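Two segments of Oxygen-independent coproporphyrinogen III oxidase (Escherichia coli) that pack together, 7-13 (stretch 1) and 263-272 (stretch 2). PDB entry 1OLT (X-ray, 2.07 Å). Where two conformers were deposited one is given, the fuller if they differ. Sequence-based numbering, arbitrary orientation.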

# COMPACT_ATOMS: atom_id res chain seq x y z
N ASP A 7 5.62 -1.50 23.26
CA ASP A 7 5.16 -1.39 24.64
C ASP A 7 4.08 -0.33 24.63
O ASP A 7 4.35 0.85 24.38
CB ASP A 7 6.29 -1.02 25.60
CG ASP A 7 5.77 -0.39 26.90
OD1 ASP A 7 4.82 -0.95 27.50
OD2 ASP A 7 6.25 0.66 27.38
N TRP A 8 2.87 -0.76 24.89
CA TRP A 8 1.68 0.10 24.85
C TRP A 8 1.66 1.09 26.00
O TRP A 8 1.83 0.70 27.14
CB TRP A 8 0.44 -0.76 24.91
CG TRP A 8 -0.83 -0.02 24.79
CD1 TRP A 8 -1.58 0.53 25.81
CD2 TRP A 8 -1.56 0.25 23.58
NE1 TRP A 8 -2.70 1.13 25.30
CE2 TRP A 8 -2.72 0.96 23.94
CE3 TRP A 8 -1.35 -0.06 22.23
CZ2 TRP A 8 -3.65 1.38 23.00
CZ3 TRP A 8 -2.28 0.36 21.30
CH2 TRP A 8 -3.40 1.07 21.68
N ASP A 9 1.43 2.37 25.69
CA ASP A 9 1.36 3.45 26.69
C ASP A 9 0.16 4.37 26.41
O ASP A 9 0.29 5.32 25.66
CB ASP A 9 2.66 4.27 26.63
CG ASP A 9 2.82 5.23 27.84
OD1 ASP A 9 2.16 6.30 27.90
OD2 ASP A 9 3.63 5.00 28.76
N LEU A 10 -1.00 4.07 27.02
CA LEU A 10 -2.24 4.84 26.81
C LEU A 10 -2.05 6.36 26.82
O LEU A 10 -2.62 7.07 25.97
CB LEU A 10 -3.29 4.51 27.88
CG LEU A 10 -4.09 3.21 27.75
CD1 LEU A 10 -4.68 2.79 29.11
CD2 LEU A 10 -5.21 3.30 26.64
N ALA A 11 -1.26 6.85 27.79
CA ALA A 11 -1.08 8.29 27.99
C ALA A 11 -0.31 8.93 26.84
O ALA A 11 -0.72 9.98 26.33
CB ALA A 11 -0.39 8.57 29.32
N LEU A 12 0.78 8.30 26.41
CA LEU A 12 1.54 8.83 25.28
C LEU A 12 0.67 8.82 24.02
O LEU A 12 0.74 9.75 23.22
CB LEU A 12 2.85 8.06 25.03
CG LEU A 12 3.94 8.25 26.11
CD1 LEU A 12 5.00 7.15 26.05
CD2 LEU A 12 4.59 9.62 26.00
N ILE A 13 -0.16 7.77 23.88
CA ILE A 13 -1.07 7.61 22.75
C ILE A 13 -2.30 8.54 22.88
O ILE A 13 -2.82 9.02 21.86
CB ILE A 13 -1.55 6.11 22.65
CG1 ILE A 13 -0.36 5.15 22.45
CG2 ILE A 13 -2.60 5.94 21.52
CD1 ILE A 13 -0.62 3.73 22.93
N PRO A 263 -13.72 6.17 20.68
CA PRO A 263 -12.24 6.19 20.65
C PRO A 263 -11.56 5.21 21.65
O PRO A 263 -10.57 4.62 21.25
CB PRO A 263 -11.90 7.65 21.05
CG PRO A 263 -13.15 8.47 20.55
CD PRO A 263 -14.30 7.51 20.87
N GLN A 264 -12.07 5.06 22.86
CA GLN A 264 -11.51 4.10 23.81
C GLN A 264 -11.71 2.65 23.25
O GLN A 264 -10.80 1.82 23.35
CB GLN A 264 -12.12 4.27 25.20
CG GLN A 264 -11.41 3.49 26.36
CD GLN A 264 -9.91 3.50 26.23
OE1 GLN A 264 -9.28 2.47 26.05
NE2 GLN A 264 -9.34 4.66 26.25
N GLN A 265 -12.87 2.37 22.64
CA GLN A 265 -13.10 1.08 22.04
C GLN A 265 -12.06 0.80 20.92
O GLN A 265 -11.50 -0.32 20.86
CB GLN A 265 -14.55 0.91 21.58
CG GLN A 265 -15.61 0.64 22.69
CD GLN A 265 -17.04 0.62 22.12
OE1 GLN A 265 -17.38 1.42 21.24
NE2 GLN A 265 -17.84 -0.32 22.57
N LYS A 266 -11.76 1.80 20.08
CA LYS A 266 -10.82 1.57 18.98
C LYS A 266 -9.38 1.33 19.51
O LYS A 266 -8.63 0.55 18.94
CB LYS A 266 -10.85 2.73 17.96
CG LYS A 266 -12.18 2.97 17.29
CD LYS A 266 -12.07 4.03 16.08
CE LYS A 266 -11.18 3.50 14.87
NZ LYS A 266 -11.28 4.25 13.46
N LEU A 267 -9.02 2.00 20.58
CA LEU A 267 -7.74 1.80 21.23
C LEU A 267 -7.66 0.42 21.84
O LEU A 267 -6.61 -0.20 21.77
CB LEU A 267 -7.45 2.81 22.36
CG LEU A 267 -7.23 4.26 21.90
CD1 LEU A 267 -6.99 5.16 23.03
CD2 LEU A 267 -6.09 4.33 20.91
N ASP A 268 -8.75 -0.04 22.45
CA ASP A 268 -8.76 -1.37 23.05
C ASP A 268 -8.70 -2.45 21.92
O ASP A 268 -8.00 -3.42 22.06
CB ASP A 268 -9.97 -1.61 23.92
CG ASP A 268 -9.91 -0.82 25.22
OD1 ASP A 268 -8.83 -0.25 25.62
OD2 ASP A 268 -10.93 -0.76 25.92
N ILE A 269 -9.38 -2.21 20.79
CA ILE A 269 -9.29 -3.10 19.62
C ILE A 269 -7.88 -3.20 19.16
O ILE A 269 -7.36 -4.30 18.94
CB ILE A 269 -10.18 -2.72 18.55
CG1 ILE A 269 -11.61 -2.95 18.97
CG2 ILE A 269 -9.85 -3.57 17.22
CD1 ILE A 269 -12.64 -2.28 18.03
N LEU A 270 -7.19 -2.07 19.07
CA LEU A 270 -5.86 -2.08 18.52
C LEU A 270 -4.88 -2.75 19.48
O LEU A 270 -4.08 -3.56 19.05
CB LEU A 270 -5.40 -0.68 18.20
CG LEU A 270 -3.97 -0.61 17.67
CD1 LEU A 270 -3.81 -1.47 16.46
CD2 LEU A 270 -3.57 0.80 17.39
N GLN A 271 -4.96 -2.42 20.78
CA GLN A 271 -4.06 -2.95 21.74
C GLN A 271 -4.19 -4.49 21.82
O GLN A 271 -3.18 -5.19 21.83
CB GLN A 271 -4.30 -2.35 23.13
CG GLN A 271 -3.51 -3.08 24.24
CD GLN A 271 -3.55 -2.36 25.57
OE1 GLN A 271 -4.47 -1.56 25.80
NE2 GLN A 271 -2.58 -2.66 26.45
N GLU A 272 -5.42 -4.97 21.85
CA GLU A 272 -5.69 -6.40 21.97
C GLU A 272 -5.28 -7.14 20.66
O GLU A 272 -4.75 -8.24 20.71
CB GLU A 272 -7.18 -6.63 22.32
CG GLU A 272 -7.58 -6.08 23.67
CD GLU A 272 -9.08 -6.12 23.95
OE1 GLU A 272 -9.88 -6.69 23.15
OE2 GLU A 272 -9.44 -5.55 25.01

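This is a small, largely apolar contact in which an irregular N-terminal segment lays a tryptophan ring and two aliphatic side chains against one side of a helix, with no hydrogen bond passing between the two stretches.

Stretch 2 is helical from Pro 263 to Glu 272 and continues beyond it. Its backbone NH and CO groups pair in the usual i to i+4 pattern, as in Gln 271 N to Leu 267 O at 2.9 Å, so contact with a neighbouring segment is left mainly to side chains. Stretch 1 begins as an extended strip through Asp 7, Trp 8 and Asp 9 and then turns, with helical backbone angles at residues 10 to 12. Asp 9 steadies this turn twice: its side-chain OD1 accepts a hydrogen bond from Leu 12 N at 2.9 Å, and its backbone O accepts one from Ile 13 N at 3.1 Å. A short carboxylate suits this position, since it can reach forward to the amide of Leu 12, three residues on, near the start of the turn. Its CA-to-CB bond points away from the helix, leaving the contact to its neighbours.

The CA atoms of Trp 8 and Gln 271 lie 7.2 Å apart, whereas those of Leu 10 and Leu 267 are 8.4 Å apart. As stretch 1 advances, its partners thus come from earlier in the helix, one turn back.

Trp 8 dominates the interface, with 113 Å² of its surface covered out of a total of 332 Å² counted over both sides. Gln 271 CB sits 3.5 Å from the centroid of the six-membered ring of Trp 8 and almost exactly on the ring normal, a CH-pi contact in which a weakly polarised C-H group meets the electron-rich face. Glutamine serves well here because its aliphatic portion can cover an aromatic ring while its amide remains at the end of the chain. That amide also lies over the ring face: Gln 271 OE1 is 3.3 Å from Trp 8 NE1, but the angle is poor and the pair is not hydrogen-bonded. The indole N-H points in the plane of the ring, whereas the oxygen lies above it.

Other parts of the ring meet leucines. Trp 8 CZ3 approaches Leu 270 CG at 4.1 Å near the ring plane, an edge contact, and Trp 8 CZ2 lies 4.1 Å from Leu 267 CB. Trp 8 CH2 comes within 3.5 Å of Leu 267 O, a backbone oxygen already engaged by Gln 271 N.

Leu 267 links the tryptophan to the rest of stretch 1. Its CD2 packs against Ile 13 CG2 at 3.9 Å, while its CD1 lies a looser 4.4 Å from Leu 10 CD2. Branched aliphatic chains fit such a place because they offer methyl groups in several directions and have no hydrogen bonds to water to give up on burial. Leu 10 is more peripheral: its CA-to-CB bond points sideways, and the end of its side chain reaches nearer to the helix.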